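Local coordinates for arginine--tRNA ligase (Campylobacter jejuni, PDB 3FNR), which catalyses the ATP-dependent joining of L-arginine to tRNA(Arg), giving arginyl-tRNA, AMP and diphosphate, at residues Q14-P19 and L431-A436; A354-D359 and A423-L428. The protein carries 1 engineered substitution. One frame throughout, in Å; residues are numbered along the deposited sequence. Where two conformers were deposited one is given.

Interaction 1: Q14-P19 and L431-A436; sequences QALTNP and LFSLVA
Leu-16 reaches from the last turn of helix 5-17 onto helix 425-445, setting the fork of its two methyls over the hydroxyl of Ser-433 and its flank against Leu-434. CD2 comes to 3.4 Å from OG of Ser-433, and CD1 lies 3.7 Å from the same OG, so the oxygen sits before both branches rather than against one. The bond from CA to CB of Leu-16 already heads for helix 425-445, and a chi1 of -62°, with CG anti to the carbonyl carbon, keeps the branched end on that line.

The two leucines cross at about a right angle: CD1 of Leu-434 lies 4.2 Å from CD2 of Leu-16 and equally near its CG. That same CD1 reaches further to the methyl of Ala-15, where CB lies 3.8 Å away, and so one branch of Leu-434 touches two successive residues of the facing helix. Its reach comes from the side chain's own bend: the bond leaving the backbone does not aim at helix 5-17, but with CG opposite the backbone N (chi1 -165°) the end swings closer. The alpha carbons of Leu-16 and Leu-434 remain 7.1 Å apart, a separation bridged by side chains.

Around these residues, Leu-434 also packs on Leu-377, Ala-380 and Leu-381 of helix 371-381, while Ala-15 touches Phe-22 and Leu-16 touches Met-362. The helix near the N-terminus thus joins the packing of the helical DALR anticodon-binding domain.

The polar side chain in the contact, Ser-433, faces Leu-16, yet its OG is hydrogen-bonded to the carbonyl O of Lys-430 in its own helix. With its polarity met there, it can sit beneath leucine methyls, and between these segments the contact is van der Waals packing, without a polar bond across it.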
ATOM      1  N   GLN A  14       5.288 -31.183   6.381  1.00 44.81           N
ATOM      2  CA  GLN A  14       5.106 -30.626   5.036  1.00 47.36           C
ATOM      3  C   GLN A  14       5.516 -29.161   4.963  1.00 45.59           C
ATOM      4  O   GLN A  14       6.155 -28.734   3.997  1.00 47.87           O
ATOM      5  CB  GLN A  14       3.660 -30.791   4.580  1.00 50.68           C
ATOM      6  CG  GLN A  14       3.292 -32.241   4.272  1.00 66.76           C
ATOM      7  CD  GLN A  14       1.798 -32.498   4.308  1.00 80.30           C
ATOM      8  OE1 GLN A  14       1.358 -33.619   4.588  1.00 83.49           O
ATOM      9  NE2 GLN A  14       1.005 -31.461   4.031  1.00 84.46           N
ATOM     10  N   ALA A  15       5.145 -28.410   5.996  1.00 38.95           N
ATOM     11  CA  ALA A  15       5.498 -27.010   6.130  1.00 39.96           C
ATOM     12  C   ALA A  15       7.005 -26.819   6.236  1.00 41.49           C
ATOM     13  O   ALA A  15       7.569 -25.939   5.592  1.00 38.70           O
ATOM     14  CB  ALA A  15       4.814 -26.426   7.352  1.00 35.19           C
ATOM     15  N   LEU A  16       7.654 -27.653   7.045  1.00 42.29           N
ATOM     16  CA  LEU A  16       9.080 -27.491   7.324  1.00 43.44           C
ATOM     17  C   LEU A  16      10.008 -28.058   6.237  1.00 46.26           C
ATOM     18  O   LEU A  16      11.161 -27.635   6.130  1.00 45.74           O
ATOM     19  CB  LEU A  16       9.432 -28.076   8.697  1.00 40.73           C
ATOM     20  CG  LEU A  16       8.769 -27.440   9.922  1.00 39.54           C
ATOM     21  CD1 LEU A  16       8.902 -28.377  11.115  1.00 33.54           C
ATOM     22  CD2 LEU A  16       9.348 -26.064  10.231  1.00 40.89           C
ATOM     23  N   THR A  17       9.512 -29.015   5.454  1.00 47.12           N
ATOM     24  CA  THR A  17      10.282 -29.599   4.349  1.00 50.48           C
ATOM     25  C   THR A  17      10.391 -28.601   3.189  1.00 53.48           C
ATOM     26  O   THR A  17      11.426 -28.521   2.524  1.00 58.37           O
ATOM     27  CB  THR A  17       9.667 -30.942   3.875  1.00 53.12           C
ATOM     28  OG1 THR A  17       9.549 -31.830   4.995  1.00 53.77           O
ATOM     29  CG2 THR A  17      10.527 -31.623   2.802  1.00 56.51           C
ATOM     30  N   ASN A  18       9.331 -27.827   2.968  1.00 53.81           N
ATOM     31  CA  ASN A  18       9.339 -26.778   1.940  1.00 54.79           C
ATOM     32  C   ASN A  18       8.919 -25.438   2.536  1.00 52.41           C
ATOM     33  O   ASN A  18       7.801 -24.983   2.284  1.00 50.65           O
ATOM     34  CB  ASN A  18       8.393 -27.136   0.787  1.00 55.15           C
ATOM     35  CG  ASN A  18       8.510 -28.587   0.359  1.00 62.47           C
ATOM     36  OD1 ASN A  18       9.386 -28.944  -0.429  1.00 64.39           O
ATOM     37  ND2 ASN A  18       7.612 -29.429   0.870  1.00 60.40           N
ATOM     38  N   PRO A  19       9.814 -24.791   3.314  1.00 50.47           N
ATOM     39  CA  PRO A  19       9.410 -23.608   4.078  1.00 50.39           C
ATOM     40  C   PRO A  19       8.944 -22.431   3.217  1.00 52.25           C
ATOM     41  O   PRO A  19       8.033 -21.714   3.620  1.00 51.76           O
ATOM     42  CB  PRO A  19      10.664 -23.249   4.878  1.00 50.46           C
ATOM     43  CG  PRO A  19      11.787 -23.890   4.165  1.00 48.61           C
ATOM     44  CD  PRO A  19      11.241 -25.111   3.512  1.00 50.79           C
ATOM     45  N   LEU A 431       8.327 -27.541  17.367  1.00 33.40           N
ATOM     46  CA  LEU A 431       7.211 -26.651  17.590  1.00 32.98           C
ATOM     47  C   LEU A 431       7.648 -25.214  17.330  1.00 33.31           C
ATOM     48  O   LEU A 431       7.018 -24.515  16.540  1.00 36.65           O
ATOM     49  CB  LEU A 431       6.682 -26.786  19.020  1.00 31.07           C
ATOM     50  CG  LEU A 431       5.591 -25.791  19.432  1.00 32.89           C
ATOM     51  CD1 LEU A 431       4.378 -25.924  18.548  1.00 38.44           C
ATOM     52  CD2 LEU A 431       5.188 -25.973  20.874  1.00 29.54           C
ATOM     53  N   PHE A 432       8.742 -24.804  17.970  1.00 30.48           N
ATOM     54  CA  PHE A 432       9.244 -23.433  17.877  1.00 37.31           C
ATOM     55  C   PHE A 432       9.611 -23.069  16.445  1.00 34.40           C
ATOM     56  O   PHE A 432       9.348 -21.947  16.009  1.00 38.11           O
ATOM     57  CB  PHE A 432      10.448 -23.227  18.803  1.00 33.86           C
ATOM     58  CG  PHE A 432      10.094 -23.107  20.270  1.00 35.36           C
ATOM     59  CD1 PHE A 432      11.016 -22.576  21.160  1.00 33.67           C
ATOM     60  CD2 PHE A 432       8.851 -23.510  20.759  1.00 39.64           C
ATOM     61  CE1 PHE A 432      10.719 -22.463  22.507  1.00 35.67           C
ATOM     62  CE2 PHE A 432       8.543 -23.409  22.112  1.00 38.82           C
ATOM     63  CZ  PHE A 432       9.477 -22.881  22.985  1.00 38.08           C
ATOM     64  N   SER A 433      10.182 -24.027  15.712  1.00 34.10           N
ATOM     65  CA  SER A 433      10.618 -23.798  14.333  1.00 38.67           C
ATOM     66  C   SER A 433       9.432 -23.486  13.442  1.00 41.01           C
ATOM     67  O   SER A 433       9.545 -22.711  12.493  1.00 47.31           O
ATOM     68  CB  SER A 433      11.387 -24.996  13.779  1.00 34.35           C
ATOM     69  OG  SER A 433      10.512 -26.060  13.467  1.00 43.40           O
ATOM     70  N   LEU A 434       8.289 -24.071  13.780  1.00 36.58           N
ATOM     71  CA  LEU A 434       7.062 -23.811  13.057  1.00 41.87           C
ATOM     72  C   LEU A 434       6.444 -22.447  13.398  1.00 38.06           C
ATOM     73  O   LEU A 434       5.905 -21.776  12.519  1.00 41.35           O
ATOM     74  CB  LEU A 434       6.078 -24.940  13.314  1.00 43.03           C
ATOM     75  CG  LEU A 434       4.882 -25.038  12.381  1.00 50.94           C
ATOM     76  CD1 LEU A 434       5.304 -25.339  10.944  1.00 49.89           C
ATOM     77  CD2 LEU A 434       4.022 -26.123  12.921  1.00 52.92           C
ATOM     78  N   VAL A 435       6.525 -22.047  14.665  1.00 37.52           N
ATOM     79  CA  VAL A 435       6.101 -20.707  15.106  1.00 35.50           C
ATOM     80  C   VAL A 435       6.950 -19.619  14.432  1.00 38.69           C
ATOM     81  O   VAL A 435       6.420 -18.637  13.918  1.00 37.41           O
ATOM     82  CB  VAL A 435       6.154 -20.566  16.652  1.00 34.82           C
ATOM     83  CG1 VAL A 435       5.746 -19.166  17.107  1.00 28.67           C
ATOM     84  CG2 VAL A 435       5.253 -21.618  17.319  1.00 34.09           C
ATOM     85  N   ALA A 436       8.265 -19.821  14.413  1.00 37.09           N
ATOM     86  CA  ALA A 436       9.176 -18.913  13.729  1.00 38.13           C
ATOM     87  C   ALA A 436       8.816 -18.770  12.247  1.00 39.16           C
ATOM     88  O   ALA A 436       8.899 -17.674  11.693  1.00 40.53           O
ATOM     89  CB  ALA A 436      10.617 -19.383  13.889  1.00 34.24           C
TER

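Interaction 2: A354-D359 and A423-L428; sequences AGKKID and ANENDL
The ammonium group of Lys-356 is held by two oxygens from successive residues at the start of helix 425-445. NZ forms a salt bridge with OE1 of Glu-425 at 2.7 Å and a hydrogen bond of the same 2.7 Å length to OD1 of Asn-426. The two acceptors are used differently: the amide oxygen is met in the carbonyl plane, on a lone pair, with a C=O...N angle of 142°, whereas the carboxylate is approached from above its plane, 49° out of it. Lys-356 and Glu-425, both extended beyond CG, come from opposite directions; Asn-426 crosses the lysine at roughly a right angle. Beside the bridge, CB of Ala-354 rests 3.6 Å from OE1 of Glu-425.

In the second shell, the other carboxylate oxygen, OE2, accepts a hydrogen bond from the backbone N of Gly-421, which helps fix the rotation of the group. Lys-356 itself follows Gly-355, the C-prime residue of a Schellman motif, whose positive phi turns the chain off helix 336-353. At the surface of the DALR domain, the contact therefore ties the exit of helix 336-353 to the first turn of helix 425-445, with Lys-356 and Ala-354 also touching Leu-429 of that helix.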
ATOM      1  N   ALA A 354      20.864 -24.629  22.180  1.00 58.29           N
ATOM      2  CA  ALA A 354      20.807 -26.087  22.099  1.00 57.63           C
ATOM      3  C   ALA A 354      21.858 -26.673  21.155  1.00 60.01           C
ATOM      4  O   ALA A 354      22.063 -27.887  21.140  1.00 62.28           O
ATOM      5  CB  ALA A 354      19.411 -26.536  21.676  1.00 54.62           C
ATOM      6  N   GLY A 355      22.506 -25.814  20.367  1.00 60.44           N
ATOM      7  CA  GLY A 355      23.488 -26.242  19.371  1.00 60.84           C
ATOM      8  C   GLY A 355      22.867 -27.099  18.284  1.00 62.46           C
ATOM      9  O   GLY A 355      23.440 -28.117  17.873  1.00 60.97           O
ATOM     10  N   LYS A 356      21.680 -26.696  17.832  1.00 61.62           N
ATOM     11  CA  LYS A 356      20.943 -27.458  16.827  1.00 63.08           C
ATOM     12  C   LYS A 356      20.416 -26.593  15.686  1.00 64.84           C
ATOM     13  O   LYS A 356      20.122 -25.406  15.865  1.00 67.41           O
ATOM     14  CB  LYS A 356      19.803 -28.242  17.481  1.00 60.82           C
ATOM     15  CG  LYS A 356      20.247 -29.523  18.163  1.00 60.40           C
ATOM     16  CD  LYS A 356      19.119 -30.150  18.963  1.00 62.65           C
ATOM     17  CE  LYS A 356      19.562 -31.453  19.605  1.00 62.96           C
ATOM     18  NZ  LYS A 356      18.613 -31.907  20.657  1.00 63.75           N
ATOM     19  N   LYS A 357      20.325 -27.198  14.506  1.00 67.75           N
ATOM     20  CA  LYS A 357      19.653 -26.585  13.368  1.00 70.91           C
ATOM     21  C   LYS A 357      18.254 -27.175  13.259  1.00 70.31           C
ATOM     22  O   LYS A 357      17.968 -28.229  13.843  1.00 69.35           O
ATOM     23  CB  LYS A 357      20.438 -26.812  12.074  1.00 70.00           C
ATOM     24  CG  LYS A 357      21.686 -25.941  11.930  1.00 73.62           C
ATOM     25  CD  LYS A 357      22.446 -26.241  10.632  1.00 78.76           C
ATOM     26  CE  LYS A 357      21.787 -25.587   9.412  1.00 86.21           C
ATOM     27  NZ  LYS A 357      22.508 -25.879   8.139  1.00 86.60           N
ATOM     28  N   ILE A 358      17.389 -26.500  12.504  1.00 69.85           N
ATOM     29  CA  ILE A 358      15.979 -26.891  12.385  1.00 70.92           C
ATOM     30  C   ILE A 358      15.779 -28.253  11.711  1.00 68.50           C
ATOM     31  O   ILE A 358      14.739 -28.882  11.878  1.00 69.87           O
ATOM     32  CB  ILE A 358      15.104 -25.782  11.709  1.00 71.83           C
ATOM     33  CG1 ILE A 358      15.631 -25.419  10.315  1.00 77.10           C
ATOM     34  CG2 ILE A 358      15.025 -24.536  12.599  1.00 72.05           C
ATOM     35  CD1 ILE A 358      14.807 -24.346   9.593  1.00 73.53           C
ATOM     36  N   ASP A 359      16.792 -28.707  10.977  1.00 71.55           N
ATOM     37  CA  ASP A 359      16.770 -30.016  10.320  1.00 72.78           C
ATOM     38  C   ASP A 359      17.107 -31.168  11.273  1.00 70.10           C
ATOM     39  O   ASP A 359      16.805 -32.326  10.978  1.00 73.33           O
ATOM     40  CB  ASP A 359      17.718 -30.031   9.111  1.00 77.66           C
ATOM     41  CG  ASP A 359      17.509 -28.833   8.178  1.00 90.21           C
ATOM     42  OD1 ASP A 359      17.994 -27.725   8.506  1.00 97.23           O
ATOM     43  OD2 ASP A 359      16.867 -29.000   7.115  1.00 92.11           O
ATOM     44  N   ALA A 423      13.852 -33.698  28.185  1.00 56.72           N
ATOM     45  CA  ALA A 423      13.741 -34.986  27.474  1.00 57.07           C
ATOM     46  C   ALA A 423      12.979 -34.870  26.170  1.00 53.63           C
ATOM     47  O   ALA A 423      13.048 -35.762  25.324  1.00 53.52           O
ATOM     48  CB  ALA A 423      13.088 -36.034  28.353  1.00 60.21           C
ATOM     49  N   ASN A 424      12.254 -33.765  26.028  1.00 51.60           N
ATOM     50  CA  ASN A 424      11.478 -33.513  24.822  0.50 50.31           C
ATOM     51  C   ASN A 424      11.915 -32.218  24.145  1.00 50.58           C
ATOM     52  O   ASN A 424      11.104 -31.467  23.589  1.00 51.92           O
ATOM     53  CB  ASN A 424       9.986 -33.526  25.141  0.50 48.82           C
ATOM     54  CG  ASN A 424       9.502 -34.890  25.626  0.50 49.69           C
ATOM     55  OD1 ASN A 424       9.736 -35.917  24.986  0.50 48.65           O
ATOM     56  ND2 ASN A 424       8.800 -34.896  26.748  0.50 47.98           N
ATOM     57  N   GLU A 425      13.223 -31.986  24.188  1.00 47.74           N
ATOM     58  CA  GLU A 425      13.853 -30.811  23.600  1.00 48.10           C
ATOM     59  C   GLU A 425      13.497 -30.686  22.124  1.00 44.47           C
ATOM     60  O   GLU A 425      13.044 -29.630  21.681  1.00 43.95           O
ATOM     61  CB  GLU A 425      15.371 -30.891  23.793  1.00 45.64           C
ATOM     62  CG  GLU A 425      16.154 -29.698  23.281  1.00 52.58           C
ATOM     63  CD  GLU A 425      17.652 -29.862  23.460  1.00 58.06           C
ATOM     64  OE1 GLU A 425      18.370 -29.903  22.439  1.00 65.47           O
ATOM     65  OE2 GLU A 425      18.112 -29.957  24.618  1.00 68.16           O
ATOM     66  N   ASN A 426      13.675 -31.779  21.385  1.00 41.77           N
ATOM     67  CA  ASN A 426      13.402 -31.813  19.953  1.00 43.57           C
ATOM     68  C   ASN A 426      11.955 -31.496  19.572  1.00 44.54           C
ATOM     69  O   ASN A 426      11.721 -30.790  18.593  1.00 45.51           O
ATOM     70  CB  ASN A 426      13.842 -33.151  19.362  1.00 44.68           C
ATOM     71  CG  ASN A 426      15.346 -33.319  19.378  1.00 49.60           C
ATOM     72  OD1 ASN A 426      16.075 -32.413  19.782  1.00 50.83           O
ATOM     73  ND2 ASN A 426      15.820 -34.481  18.942  1.00 49.60           N
ATOM     74  N   ASP A 427      11.009 -32.018  20.354  1.00 40.08           N
ATOM     75  CA  ASP A 427       9.577 -31.739  20.189  1.00 39.32           C
ATOM     76  C   ASP A 427       9.289 -30.253  20.329  1.00 37.68           C
ATOM     77  O   ASP A 427       8.590 -29.660  19.498  1.00 40.54           O
ATOM     78  CB  ASP A 427       8.756 -32.504  21.234  1.00 38.96           C
ATOM     79  CG  ASP A 427       8.279 -33.865  20.743  1.00 44.85           C
ATOM     80  OD1 ASP A 427       8.607 -34.265  19.609  1.00 46.85           O
ATOM     81  OD2 ASP A 427       7.549 -34.540  21.496  1.00 46.71           O
ATOM     82  N   LEU A 428       9.842 -29.659  21.380  1.00 36.22           N
ATOM     83  CA  LEU A 428       9.663 -28.236  21.659  1.00 36.27           C
ATOM     84  C   LEU A 428      10.349 -27.359  20.614  1.00 36.27           C
ATOM     85  O   LEU A 428       9.767 -26.391  20.142  1.00 35.59           O
ATOM     86  CB  LEU A 428      10.157 -27.899  23.063  1.00 34.55           C
ATOM     87  CG  LEU A 428       9.387 -28.583  24.200  1.00 33.32           C
ATOM     88  CD1 LEU A 428      10.139 -28.442  25.521  1.00 36.81           C
ATOM     89  CD2 LEU A 428       7.988 -28.014  24.318  1.00 30.43           C
TER

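In the fold
Helix 425-445 serves both contacts: its first turn takes part in interaction 2, and Ser-433 and Leu-434, about two turns on, in interaction 1. Their centres are about 13 Å apart, and they meet directly where CB of Ser-433 packs 3.9 Å from CG2 of Ile-358. Interaction 2, charged and at the surface, is nested along the chain inside the much longer loop that interaction 1, apolar and buried, closes. The first joins the N-terminal helix to the DALR domain; the second works within that domain. Both lie toward one end of the molecule, with centres about 28 Å and 39 Å from the chain's centre.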